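Beta-glucosidase (Chaetomella raphigera, PDB 6JXG) probably hydrolyses terminal, non-reducing beta-D-glucosyl residues with release of beta-D-glucose, as a secreted family 3 glycoside hydrolase of cellulose breakdown. Local coordinates at residues Asp417-Ala427 against Ala465-Ser474; Glu430-Ser440 against Ser474-Val484. All coordinates share one frame; numbering follows the deposited sequence.

Contact 1 is a helix pair packed on the sheet, and contact 2 a strand pair within that sheet, in the family 3 C-terminal domain, their centres about 11 Å apart. Helix 419-427 runs on into strand 431-438 and helix 463-471 into strand 477-483, so each chain piece of contact 1 continues into its counterpart in contact 2, and Ser474 belongs to both. Val470 ties the layers together, its CG1 lying 3.6 Å from Ala432 CB, while Val467 CG1 sits 3.7 Å from Val479 CG2. An O-linked mannose on Thr431 lies at the Glu430-Asn476 end of contact 2; in contact 1 the Ser474 side chain is about 8 Å from this sugar.

Contact 1: Asp417-Ala427 against Ala465-Ser474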
ATOM      1  N   ASP A 417     -11.164   6.280 -27.113  1.00 19.73           N
ATOM      2  CA  ASP A 417     -12.241   6.710 -26.282  1.00 18.98           C
ATOM      3  C   ASP A 417     -13.310   7.500 -27.057  1.00 19.36           C
ATOM      4  O   ASP A 417     -14.157   8.226 -26.443  1.00 19.98           O
ATOM      5  CB  ASP A 417     -11.714   7.539 -25.152  1.00 19.25           C
ATOM      6  CG  ASP A 417     -10.902   6.694 -24.132  1.00 20.16           C
ATOM      7  OD1 ASP A 417     -11.011   5.460 -24.062  1.00 20.15           O
ATOM      8  OD2 ASP A 417     -10.185   7.320 -23.410  1.00 19.25           O
ATOM      9  N   SER A 418     -13.289   7.392 -28.378  1.00 18.78           N
ATOM     10  CA  SER A 418     -14.377   8.048 -29.188  1.00 19.21           C
ATOM     11  C   SER A 418     -15.756   7.435 -28.865  1.00 17.25           C
ATOM     12  O   SER A 418     -15.919   6.222 -28.972  1.00 17.26           O
ATOM     13  CB  SER A 418     -14.153   7.810 -30.664  1.00 20.05           C
ATOM     14  OG  SER A 418     -15.356   8.174 -31.353  1.00 22.78           O
ATOM     15  N   THR A 419     -16.705   8.259 -28.445  1.00 19.72           N
ATOM     16  CA  THR A 419     -18.053   7.776 -28.120  1.00 21.36           C
ATOM     17  C   THR A 419     -18.826   7.341 -29.381  1.00 24.63           C
ATOM     18  O   THR A 419     -19.674   6.471 -29.304  1.00 26.36           O
ATOM     19  CB  THR A 419     -18.861   8.818 -27.357  1.00 23.58           C
ATOM     20  OG1 THR A 419     -18.963  10.040 -28.103  1.00 24.00           O
ATOM     21  CG2 THR A 419     -18.219   9.104 -26.029  1.00 25.19           C
ATOM     22  N   SER A 420     -18.544   7.944 -30.544  1.00 23.09           N
ATOM     23  CA  SER A 420     -19.280   7.573 -31.749  1.00 21.29           C
ATOM     24  C   SER A 420     -18.748   6.262 -32.225  1.00 19.36           C
ATOM     25  O   SER A 420     -19.497   5.416 -32.604  1.00 19.57           O
ATOM     26  CB  SER A 420     -19.141   8.669 -32.847  1.00 23.28           C
ATOM     27  OG  SER A 420     -17.770   9.080 -32.846  1.00 26.39           O
ATOM     28  N   ALA A 421     -17.438   6.066 -32.221  1.00 21.56           N
ATOM     29  CA  ALA A 421     -16.877   4.772 -32.646  1.00 19.41           C
ATOM     30  C   ALA A 421     -17.212   3.631 -31.669  1.00 20.11           C
ATOM     31  O   ALA A 421     -17.340   2.464 -32.067  1.00 17.03           O
ATOM     32  CB  ALA A 421     -15.357   4.876 -32.777  1.00 22.03           C
ATOM     33  N   ALA A 422     -17.307   3.999 -30.386  1.00 19.55           N
ATOM     34  CA  ALA A 422     -17.753   3.099 -29.339  1.00 22.87           C
ATOM     35  C   ALA A 422     -19.185   2.571 -29.579  1.00 21.42           C
ATOM     36  O   ALA A 422     -19.406   1.357 -29.557  1.00 18.46           O
ATOM     37  CB  ALA A 422     -17.687   3.804 -27.988  1.00 21.58           C
ATOM     38  N   ALA A 423     -20.131   3.482 -29.800  1.00 22.04           N
ATOM     39  CA  ALA A 423     -21.541   3.050 -30.031  1.00 22.26           C
ATOM     40  C   ALA A 423     -21.611   2.234 -31.304  1.00 22.35           C
ATOM     41  O   ALA A 423     -22.346   1.218 -31.415  1.00 21.44           O
ATOM     42  CB  ALA A 423     -22.468   4.255 -30.101  1.00 21.14           C
ATOM     43  N   SER A 424     -20.777   2.637 -32.254  1.00 22.85           N
ATOM     44  CA  SER A 424     -20.713   1.947 -33.494  1.00 21.50           C
ATOM     45  C   SER A 424     -20.243   0.526 -33.314  1.00 23.19           C
ATOM     46  O   SER A 424     -20.877  -0.415 -33.823  1.00 20.98           O
ATOM     47  CB  SER A 424     -19.827   2.693 -34.495  1.00 25.72           C
ATOM     48  OG  SER A 424     -19.875   1.980 -35.695  1.00 24.01           O
ATOM     49  N   ALA A 425     -19.140   0.312 -32.581  1.00 22.01           N
ATOM     50  CA  ALA A 425     -18.676  -1.050 -32.388  1.00 18.75           C
ATOM     51  C   ALA A 425     -19.613  -1.861 -31.519  1.00 18.58           C
ATOM     52  O   ALA A 425     -19.721  -3.054 -31.752  1.00 21.15           O
ATOM     53  CB  ALA A 425     -17.265  -1.048 -31.745  1.00 21.09           C
ATOM     54  N   ALA A 426     -20.236  -1.237 -30.501  1.00 18.86           N
ATOM     55  CA  ALA A 426     -21.170  -1.957 -29.583  1.00 19.86           C
ATOM     56  C   ALA A 426     -22.372  -2.604 -30.374  1.00 21.71           C
ATOM     57  O   ALA A 426     -22.814  -3.732 -30.120  1.00 20.25           O
ATOM     58  CB  ALA A 426     -21.680  -0.979 -28.560  1.00 18.45           C
ATOM     59  N   ALA A 427     -22.826  -1.891 -31.393  1.00 22.95           N
ATOM     60  CA  ALA A 427     -24.017  -2.295 -32.165  1.00 21.56           C
ATOM     61  C   ALA A 427     -23.690  -3.481 -33.014  1.00 26.40           C
ATOM     62  O   ALA A 427     -24.579  -4.240 -33.404  1.00 26.45           O
ATOM     63  CB  ALA A 427     -24.460  -1.149 -33.006  1.00 21.90           C
ATOM     64  N   ALA A 465     -19.105   8.861 -19.977  1.00 18.85           N
ATOM     65  CA  ALA A 465     -19.666   9.098 -21.314  1.00 18.14           C
ATOM     66  C   ALA A 465     -19.351   7.990 -22.311  1.00 18.89           C
ATOM     67  O   ALA A 465     -20.209   7.582 -23.088  1.00 16.09           O
ATOM     68  CB  ALA A 465     -19.279  10.496 -21.817  1.00 19.03           C
ATOM     69  N   LEU A 466     -18.162   7.382 -22.240  1.00 18.86           N
ATOM     70  CA  LEU A 466     -17.896   6.209 -23.034  1.00 17.06           C
ATOM     71  C   LEU A 466     -18.818   5.032 -22.747  1.00 17.19           C
ATOM     72  O   LEU A 466     -19.336   4.337 -23.685  1.00 18.56           O
ATOM     73  CB  LEU A 466     -16.421   5.748 -22.873  1.00 17.74           C
ATOM     74  CG  LEU A 466     -15.923   4.701 -23.854  1.00 17.97           C
ATOM     75  CD1 LEU A 466     -16.026   5.204 -25.273  1.00 18.20           C
ATOM     76  CD2 LEU A 466     -14.467   4.341 -23.489  1.00 18.64           C
ATOM     77  N   VAL A 467     -18.953   4.697 -21.476  1.00 16.00           N
ATOM     78  CA  VAL A 467     -19.874   3.648 -21.071  1.00 15.44           C
ATOM     79  C   VAL A 467     -21.310   3.955 -21.518  1.00 16.04           C
ATOM     80  O   VAL A 467     -21.933   3.083 -22.066  1.00 17.11           O
ATOM     81  CB  VAL A 467     -19.856   3.361 -19.555  1.00 14.29           C
ATOM     82  CG1 VAL A 467     -20.750   2.149 -19.241  1.00 14.62           C
ATOM     83  CG2 VAL A 467     -18.432   3.006 -19.158  1.00 14.87           C
ATOM     84  N   GLN A 468     -21.770   5.189 -21.313  1.00 17.12           N
ATOM     85  CA  GLN A 468     -23.130   5.584 -21.747  1.00 18.77           C
ATOM     86  C   GLN A 468     -23.352   5.353 -23.277  1.00 20.88           C
ATOM     87  O   GLN A 468     -24.400   4.824 -23.679  1.00 21.30           O
ATOM     88  CB  GLN A 468     -23.360   7.013 -21.404  1.00 18.70           C
ATOM     89  CG  GLN A 468     -23.624   7.208 -19.956  1.00 20.56           C
ATOM     90  CD  GLN A 468     -23.579   8.625 -19.522  1.00 22.12           C
ATOM     91  OE1 GLN A 468     -22.917   9.456 -20.139  1.00 24.34           O
ATOM     92  NE2 GLN A 468     -24.309   8.935 -18.452  1.00 21.24           N
ATOM     93  N   ALA A 469     -22.335   5.676 -24.087  1.00 19.64           N
ATOM     94  CA  ALA A 469     -22.338   5.405 -25.519  1.00 20.09           C
ATOM     95  C   ALA A 469     -22.436   3.915 -25.850  1.00 22.07           C
ATOM     96  O   ALA A 469     -23.146   3.495 -26.798  1.00 20.55           O
ATOM     97  CB  ALA A 469     -21.096   6.001 -26.172  1.00 22.44           C
ATOM     98  N   VAL A 470     -21.724   3.088 -25.108  1.00 16.58           N
ATOM     99  CA  VAL A 470     -21.732   1.691 -25.383  1.00 17.74           C
ATOM    100  C   VAL A 470     -23.106   1.125 -24.976  1.00 17.64           C
ATOM    101  O   VAL A 470     -23.689   0.285 -25.713  1.00 19.95           O
ATOM    102  CB  VAL A 470     -20.577   0.989 -24.638  1.00 18.17           C
ATOM    103  CG1 VAL A 470     -20.646  -0.516 -24.783  1.00 17.17           C
ATOM    104  CG2 VAL A 470     -19.252   1.476 -25.243  1.00 18.22           C
ATOM    105  N   ALA A 471     -23.589   1.542 -23.817  1.00 17.30           N
ATOM    106  CA  ALA A 471     -24.885   1.094 -23.281  1.00 18.95           C
ATOM    107  C   ALA A 471     -26.074   1.462 -24.207  1.00 20.44           C
ATOM    108  O   ALA A 471     -27.024   0.739 -24.298  1.00 19.29           O
ATOM    109  CB  ALA A 471     -25.121   1.697 -21.882  1.00 18.85           C
ATOM    110  N   SER A 472     -25.926   2.549 -24.925  1.00 22.02           N
ATOM    111  CA  SER A 472     -26.932   3.037 -25.843  1.00 23.22           C
ATOM    112  C   SER A 472     -27.087   2.154 -27.079  1.00 25.41           C
ATOM    113  O   SER A 472     -28.123   2.238 -27.730  1.00 24.54           O
ATOM    114  CB  SER A 472     -26.620   4.514 -26.260  1.00 22.74           C
ATOM    115  OG  SER A 472     -25.608   4.565 -27.290  1.00 21.59           O
ATOM    116  N   ALA A 473     -26.126   1.295 -27.380  1.00 22.10           N
ATOM    117  CA  ALA A 473     -26.132   0.521 -28.610  1.00 24.26           C
ATOM    118  C   ALA A 473     -25.960  -0.971 -28.380  1.00 24.69           C
ATOM    119  O   ALA A 473     -25.782  -1.729 -29.322  1.00 23.85           O
ATOM    120  CB  ALA A 473     -25.047   1.033 -29.509  1.00 23.36           C
ATOM    121  N   SER A 474     -25.962  -1.388 -27.107  1.00 22.75           N
ATOM    122  CA  SER A 474     -25.832  -2.795 -26.759  1.00 23.35           C
ATOM    123  C   SER A 474     -26.776  -3.165 -25.611  1.00 20.52           C
ATOM    124  O   SER A 474     -26.974  -2.372 -24.705  1.00 20.03           O
ATOM    125  CB  SER A 474     -24.353  -3.149 -26.370  1.00 22.25           C
ATOM    126  OG  SER A 474     -24.225  -4.480 -25.890  1.00 23.29           O
TER
HETATM  127  O   HOH W   1     -22.553  -5.314 -27.968  1.00 19.93           O
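Two neighbouring helices on one face of an alpha/beta sheet meet here through alanines, which let the axes of 419-427 and 465-471 close to 7.8 Å at a crossing angle of -34°, both running in much the same direction. Ala422 points its methyl at the other helix and lodges between two branched side chains: Leu466 CD1 presses on Ala422 CB at 3.5 Å, tighter than usual for two carbons, and Val470 CG2 touches the same methyl. Leu466 gets there because its CG stands anti to the backbone N (chi1 -168°), which brings the isobutyl end over to the partner; its CD2 then meets Asp417 OD1, the two side chains crossing at about a right angle. Further along, Ala426 CB rests against Val470 CG1 at 3.9 Å and also touches Ala473 CB. Methyls sit on backbone carbonyls in both directions: Ala469 CB on Thr419 O, Ala423 CB on Ala469 O, and Ala473 CB at 3.3 Å from Ala423 O. Ala427 CA makes a CA-H...O contact of 3.4 Å with Ala473 O, and a water links the two segments, donating to Ala426 O and lying 2.8 Å from Ser474 OG, which also accepts from the backbone N of Asn476. At the other end Ser418 is the N-cap, its OG accepting from Ala421 N, while Asp417 OD1 takes the backbone N-H of Gln357. Beneath the pair lies the sheet: Ala422, Leu466 and Val470 all reach Ile355 of strand 351-355, Leu466 and Val470 also touch Val434 of strand 431-438, and Ala425 settles on strand 410-414.

Contact 2: Glu430-Ser440 against Ser474-Val484; sequences ETAIVFITADS and SKNVIVVINSV. With MAN (alpha-D-mannopyranose), chain E.
Parallel beta pairing in the core of an alpha/beta sheet joins strand 431-438 to strand 477-483, with an O-mannosylated threonine, Thr431, near one end of the pairing. Eight backbone hydrogen bonds zip the strands together, from Ala432 N to Asn476 O (3.0 Å) through to Val484 N on Ala438 O. Six run nearly along the C=O axis; in the last two the donor is tilted from the carbonyl plane, and Ala438 N to Asn482 O is the longest, at 3.2 Å with an N-H...O angle of 150°. Ile433, Phe435 and Val480 share one face: Val480 lies side by side with Phe435, its CB oblique to the ring and nearest CD1, while its CG2 meets Ile433 CG2 at 3.7 Å. On the other, Val434 CG1 sits between the backbone N and carbonyl carbon (chi1 54°), which lets it touch both Val477 CG1 and Val479 CG2; Ile436 and Ile481 lie side by side, their CG1 atoms 3.8 Å apart. Thr431 OG1 is covalently linked to C1 of the mannose, the O-glycosidic bond; the sugar's O2 donates to Glu430 OE1 at 3.1 Å, and Asn476 CG packs on its C3. Thr437 OG1 and Asn482 ND2 are held by Asp375 and Asp358. Strand 351-355 flanks 431-438 and strand 498-503 flanks 477-483, while helix 463-471 packs on the Ala432, Val434 and Val479 face.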
ATOM      1  N   GLU A 430     -22.570  -9.043 -30.135  1.00 21.66           N
ATOM      2  CA  GLU A 430     -23.524  -9.581 -29.174  1.00 24.27           C
ATOM      3  C   GLU A 430     -23.292  -8.991 -27.762  1.00 23.39           C
ATOM      4  O   GLU A 430     -24.200  -8.779 -26.970  1.00 21.56           O
ATOM      5  CB  GLU A 430     -23.311 -11.064 -29.044  1.00 28.21           C
ATOM      6  CG  GLU A 430     -23.699 -11.947 -30.197  1.00 35.15           C
ATOM      7  CD  GLU A 430     -24.038 -13.343 -29.689  1.00 40.43           C
ATOM      8  OE1 GLU A 430     -23.515 -13.776 -28.607  1.00 41.32           O
ATOM      9  OE2 GLU A 430     -24.873 -13.982 -30.357  1.00 44.00           O
ATOM     10  N   THR A 431     -22.045  -8.678 -27.486  1.00 21.87           N
ATOM     11  CA  THR A 431     -21.628  -8.275 -26.124  1.00 20.57           C
ATOM     12  C   THR A 431     -20.495  -7.321 -26.317  1.00 18.93           C
ATOM     13  O   THR A 431     -19.663  -7.540 -27.197  1.00 19.21           O
ATOM     14  CB  THR A 431     -21.154  -9.515 -25.340  1.00 20.16           C
ATOM     15  OG1 THR A 431     -22.297 -10.315 -25.056  1.00 20.23           O
ATOM     16  CG2 THR A 431     -20.547  -9.133 -23.921  1.00 19.41           C
ATOM     17  N   ALA A 432     -20.445  -6.302 -25.475  1.00 19.11           N
ATOM     18  CA  ALA A 432     -19.405  -5.246 -25.507  1.00 17.00           C
ATOM     19  C   ALA A 432     -18.699  -5.132 -24.180  1.00 16.96           C
ATOM     20  O   ALA A 432     -19.369  -5.005 -23.153  1.00 19.45           O
ATOM     21  CB  ALA A 432     -20.050  -3.908 -25.785  1.00 17.47           C
ATOM     22  N   ILE A 433     -17.374  -5.154 -24.204  1.00 15.76           N
ATOM     23  CA  ILE A 433     -16.565  -4.912 -22.994  1.00 15.31           C
ATOM     24  C   ILE A 433     -15.867  -3.565 -23.191  1.00 14.56           C
ATOM     25  O   ILE A 433     -15.145  -3.368 -24.211  1.00 15.23           O
ATOM     26  CB  ILE A 433     -15.469  -5.976 -22.770  1.00 15.23           C
ATOM     27  CG1 ILE A 433     -16.012  -7.407 -22.984  1.00 16.63           C
ATOM     28  CG2 ILE A 433     -14.834  -5.734 -21.427  1.00 16.37           C
ATOM     29  CD1 ILE A 433     -15.010  -8.553 -22.866  1.00 16.37           C
ATOM     30  N   VAL A 434     -16.147  -2.645 -22.264  1.00 12.99           N
ATOM     31  CA  VAL A 434     -15.691  -1.310 -22.325  1.00 14.26           C
ATOM     32  C   VAL A 434     -14.730  -1.055 -21.122  1.00 14.69           C
ATOM     33  O   VAL A 434     -15.036  -1.407 -19.989  1.00 15.18           O
ATOM     34  CB  VAL A 434     -16.874  -0.296 -22.387  1.00 15.11           C
ATOM     35  CG1 VAL A 434     -17.861  -0.474 -21.250  1.00 16.84           C
ATOM     36  CG2 VAL A 434     -16.392   1.134 -22.425  1.00 16.43           C
ATOM     37  N   PHE A 435     -13.622  -0.387 -21.410  1.00 14.49           N
ATOM     38  CA  PHE A 435     -12.467  -0.270 -20.529  1.00 15.19           C
ATOM     39  C   PHE A 435     -12.276   1.200 -20.198  1.00 14.95           C
ATOM     40  O   PHE A 435     -12.057   2.038 -21.084  1.00 17.58           O
ATOM     41  CB  PHE A 435     -11.212  -0.825 -21.252  1.00 15.51           C
ATOM     42  CG  PHE A 435     -11.241  -2.307 -21.487  1.00 14.96           C
ATOM     43  CD1 PHE A 435     -10.605  -3.180 -20.607  1.00 14.49           C
ATOM     44  CD2 PHE A 435     -11.946  -2.846 -22.524  1.00 13.88           C
ATOM     45  CE1 PHE A 435     -10.657  -4.550 -20.802  1.00 14.34           C
ATOM     46  CE2 PHE A 435     -11.992  -4.233 -22.720  1.00 14.16           C
ATOM     47  CZ  PHE A 435     -11.359  -5.077 -21.846  1.00 14.72           C
ATOM     48  N   ILE A 436     -12.348   1.520 -18.919  1.00 12.87           N
ATOM     49  CA  ILE A 436     -12.238   2.858 -18.425  1.00 12.23           C
ATOM     50  C   ILE A 436     -11.267   2.901 -17.265  1.00 12.83           C
ATOM     51  O   ILE A 436     -11.021   1.866 -16.600  1.00 13.45           O
ATOM     52  CB  ILE A 436     -13.602   3.482 -18.040  1.00 11.90           C
ATOM     53  CG1 ILE A 436     -14.327   2.674 -16.955  1.00 12.08           C
ATOM     54  CG2 ILE A 436     -14.455   3.604 -19.276  1.00 12.81           C
ATOM     55  CD1 ILE A 436     -15.475   3.373 -16.261  1.00 12.28           C
ATOM     56  N   THR A 437     -10.811   4.099 -16.953  1.00 12.43           N
ATOM     57  CA  THR A 437      -9.748   4.325 -15.930  1.00 13.11           C
ATOM     58  C   THR A 437      -9.959   5.507 -15.010  1.00 13.00           C
ATOM     59  O   THR A 437     -10.801   6.388 -15.231  1.00 13.26           O
ATOM     60  CB  THR A 437      -8.387   4.578 -16.629  1.00 13.23           C
ATOM     61  OG1 THR A 437      -8.525   5.716 -17.497  1.00 13.83           O
ATOM     62  CG2 THR A 437      -7.977   3.391 -17.445  1.00 14.00           C
ATOM     63  N   ALA A 438      -9.167   5.542 -13.947  1.00 12.61           N
ATOM     64  CA  ALA A 438      -8.919   6.756 -13.227  1.00 12.97           C
ATOM     65  C   ALA A 438      -7.497   6.705 -12.658  1.00 13.48           C
ATOM     66  O   ALA A 438      -7.098   5.677 -12.151  1.00 11.25           O
ATOM     67  CB  ALA A 438      -9.943   6.997 -12.124  1.00 13.00           C
ATOM     68  N   ASP A 439      -6.750   7.810 -12.761  1.00 13.58           N
ATOM     69  CA  ASP A 439      -5.351   7.812 -12.433  1.00 13.30           C
ATOM     70  C   ASP A 439      -5.003   8.924 -11.477  1.00 12.18           C
ATOM     71  O   ASP A 439      -5.772   9.844 -11.248  1.00 11.63           O
ATOM     72  CB  ASP A 439      -4.531   7.899 -13.764  1.00 13.35           C
ATOM     73  CG  ASP A 439      -3.104   7.457 -13.660  1.00 14.52           C
ATOM     74  OD1 ASP A 439      -2.688   6.884 -12.608  1.00 12.04           O
ATOM     75  OD2 ASP A 439      -2.376   7.688 -14.712  1.00 13.06           O
ATOM     76  N   SER A 440      -3.810   8.824 -10.901  1.00 11.53           N
ATOM     77  CA  SER A 440      -3.306   9.874 -10.022  1.00 11.56           C
ATOM     78  C   SER A 440      -1.853   9.507  -9.711  1.00 11.40           C
ATOM     79  O   SER A 440      -1.357   8.447 -10.080  1.00 11.54           O
ATOM     80  CB  SER A 440      -4.170   9.990  -8.731  1.00 11.32           C
ATOM     81  OG  SER A 440      -4.021   8.904  -7.809  1.00 11.85           O
ATOM     82  N   SER A 474     -25.962  -1.388 -27.107  1.00 22.75           N
ATOM     83  CA  SER A 474     -25.832  -2.795 -26.759  1.00 23.35           C
ATOM     84  C   SER A 474     -26.776  -3.165 -25.611  1.00 20.52           C
ATOM     85  O   SER A 474     -26.974  -2.372 -24.705  1.00 20.03           O
ATOM     86  CB  SER A 474     -24.353  -3.149 -26.370  1.00 22.25           C
ATOM     87  OG  SER A 474     -24.225  -4.480 -25.890  1.00 23.29           O
ATOM     88  N   LYS A 475     -27.253  -4.415 -25.637  1.00 20.73           N
ATOM     89  CA  LYS A 475     -28.032  -4.986 -24.578  1.00 23.76           C
ATOM     90  C   LYS A 475     -27.165  -5.658 -23.531  1.00 22.45           C
ATOM     91  O   LYS A 475     -27.698  -6.075 -22.488  1.00 21.50           O
ATOM     92  CB  LYS A 475     -28.919  -6.117 -25.084  1.00 28.89           C
ATOM     93  CG  LYS A 475     -29.742  -5.803 -26.300  1.00 37.46           C
ATOM     94  CD  LYS A 475     -31.006  -5.105 -25.866  1.00 41.01           C
ATOM     95  CE  LYS A 475     -31.787  -4.735 -27.114  1.00 46.29           C
ATOM     96  NZ  LYS A 475     -32.911  -3.863 -26.715  1.00 49.62           N
ATOM     97  N   ASN A 476     -25.874  -5.843 -23.807  1.00 19.84           N
ATOM     98  CA  ASN A 476     -25.024  -6.673 -22.926  1.00 20.13           C
ATOM     99  C   ASN A 476     -23.664  -6.042 -22.818  1.00 19.57           C
ATOM    100  O   ASN A 476     -22.792  -6.312 -23.651  1.00 21.23           O
ATOM    101  CB  ASN A 476     -24.858  -8.117 -23.406  1.00 22.20           C
ATOM    102  CG  ASN A 476     -26.154  -8.892 -23.340  1.00 24.77           C
ATOM    103  OD1 ASN A 476     -26.622  -9.276 -22.266  1.00 25.10           O
ATOM    104  ND2 ASN A 476     -26.778  -9.050 -24.483  1.00 28.55           N
ATOM    105  N   VAL A 477     -23.490  -5.263 -21.764  1.00 17.29           N
ATOM    106  CA  VAL A 477     -22.264  -4.540 -21.570  1.00 17.14           C
ATOM    107  C   VAL A 477     -21.536  -4.993 -20.337  1.00 16.13           C
ATOM    108  O   VAL A 477     -22.093  -4.973 -19.237  1.00 16.55           O
ATOM    109  CB  VAL A 477     -22.546  -3.037 -21.432  1.00 16.56           C
ATOM    110  CG1 VAL A 477     -21.232  -2.248 -21.271  1.00 16.84           C
ATOM    111  CG2 VAL A 477     -23.363  -2.532 -22.647  1.00 17.81           C
ATOM    112  N   ILE A 478     -20.257  -5.272 -20.496  1.00 16.01           N
ATOM    113  CA  ILE A 478     -19.391  -5.569 -19.325  1.00 15.73           C
ATOM    114  C   ILE A 478     -18.462  -4.356 -19.171  1.00 14.79           C
ATOM    115  O   ILE A 478     -17.773  -3.996 -20.166  1.00 15.10           O
ATOM    116  CB  ILE A 478     -18.494  -6.757 -19.660  1.00 16.70           C
ATOM    117  CG1 ILE A 478     -19.328  -7.959 -20.133  1.00 18.23           C
ATOM    118  CG2 ILE A 478     -17.528  -7.068 -18.514  1.00 15.03           C
ATOM    119  CD1 ILE A 478     -20.350  -8.489 -19.195  1.00 18.86           C
ATOM    120  N   VAL A 479     -18.438  -3.705 -18.019  1.00 14.73           N
ATOM    121  CA  VAL A 479     -17.520  -2.591 -17.752  1.00 14.53           C
ATOM    122  C   VAL A 479     -16.296  -3.090 -16.971  1.00 14.36           C
ATOM    123  O   VAL A 479     -16.427  -3.618 -15.893  1.00 13.71           O
ATOM    124  CB  VAL A 479     -18.188  -1.442 -16.974  1.00 13.94           C
ATOM    125  CG1 VAL A 479     -17.236  -0.292 -16.718  1.00 14.08           C
ATOM    126  CG2 VAL A 479     -19.422  -0.954 -17.709  1.00 14.73           C
ATOM    127  N   VAL A 480     -15.120  -2.892 -17.543  1.00 14.54           N
ATOM    128  CA  VAL A 480     -13.810  -3.098 -16.844  1.00 13.89           C
ATOM    129  C   VAL A 480     -13.232  -1.778 -16.433  1.00 13.73           C
ATOM    130  O   VAL A 480     -13.010  -0.929 -17.310  1.00 13.00           O
ATOM    131  CB  VAL A 480     -12.824  -3.860 -17.724  1.00 13.61           C
ATOM    132  CG1 VAL A 480     -11.469  -4.001 -17.038  1.00 15.89           C
ATOM    133  CG2 VAL A 480     -13.425  -5.195 -18.034  1.00 14.28           C
ATOM    134  N   ILE A 481     -12.901  -1.627 -15.135  1.00 12.04           N
ATOM    135  CA  ILE A 481     -12.419  -0.403 -14.633  1.00 12.24           C
ATOM    136  C   ILE A 481     -11.041  -0.607 -14.045  1.00 12.96           C
ATOM    137  O   ILE A 481     -10.909  -1.429 -13.130  1.00 11.32           O
ATOM    138  CB  ILE A 481     -13.332   0.150 -13.547  1.00 13.30           C
ATOM    139  CG1 ILE A 481     -14.747   0.341 -14.036  1.00 13.40           C
ATOM    140  CG2 ILE A 481     -12.840   1.504 -13.036  1.00 13.81           C
ATOM    141  CD1 ILE A 481     -15.672   0.964 -12.985  1.00 13.89           C
ATOM    142  N   ASN A 482     -10.044   0.124 -14.583  1.00 12.19           N
ATOM    143  CA  ASN A 482      -8.692   0.155 -14.006  1.00 13.31           C
ATOM    144  C   ASN A 482      -8.507   1.509 -13.298  1.00 12.67           C
ATOM    145  O   ASN A 482      -8.250   2.518 -13.950  1.00 11.90           O
ATOM    146  CB  ASN A 482      -7.646  -0.080 -15.110  1.00 12.64           C
ATOM    147  CG  ASN A 482      -7.603  -1.497 -15.586  1.00 13.12           C
ATOM    148  OD1 ASN A 482      -7.089  -2.435 -14.873  1.00 14.58           O
ATOM    149  ND2 ASN A 482      -8.140  -1.725 -16.765  1.00 11.74           N
ATOM    150  N   SER A 483      -8.624   1.538 -11.948  1.00 12.00           N
ATOM    151  CA  SER A 483      -8.569   2.766 -11.205  1.00 12.13           C
ATOM    152  C   SER A 483      -7.705   2.660  -9.978  1.00 11.91           C
ATOM    153  O   SER A 483      -7.670   1.620  -9.309  1.00 11.34           O
ATOM    154  CB  SER A 483      -9.978   3.152 -10.727  1.00 13.40           C
ATOM    155  OG  SER A 483     -10.019   4.274  -9.847  1.00 13.85           O
ATOM    156  N   VAL A 484      -7.028   3.773  -9.706  1.00 11.75           N
ATOM    157  CA  VAL A 484      -6.194   3.969  -8.512  1.00 10.43           C
ATOM    158  C   VAL A 484      -6.951   4.070  -7.226  1.00 11.27           C
ATOM    159  O   VAL A 484      -6.346   4.003  -6.151  1.00 12.00           O
ATOM    160  CB  VAL A 484      -5.287   5.203  -8.657  1.00 10.52           C
ATOM    161  CG1 VAL A 484      -4.343   4.972  -9.814  1.00 10.03           C
ATOM    162  CG2 VAL A 484      -6.092   6.506  -8.903  1.00 10.15           C
TER
HETATM  163  C1  MAN E 804     -21.910 -11.671 -24.943  1.00 23.08           C
HETATM  164  C2  MAN E 804     -23.361 -12.117 -25.182  1.00 28.27           C
HETATM  165  C3  MAN E 804     -24.272 -12.096 -23.952  1.00 29.94           C
HETATM  166  C4  MAN E 804     -23.560 -12.684 -22.740  1.00 30.55           C
HETATM  167  C5  MAN E 804     -22.310 -11.862 -22.588  1.00 27.65           C
HETATM  168  C6  MAN E 804     -21.594 -12.161 -21.292  1.00 28.50           C
HETATM  169  O2  MAN E 804     -23.247 -13.436 -25.586  1.00 29.66           O
HETATM  170  O3  MAN E 804     -25.377 -12.892 -24.288  1.00 34.64           O
HETATM  171  O4  MAN E 804     -24.354 -12.646 -21.541  1.00 34.28           O
HETATM  172  O5  MAN E 804     -21.448 -12.085 -23.688  1.00 25.70           O
HETATM  173  O6  MAN E 804     -21.115 -13.494 -21.283  1.00 30.84           O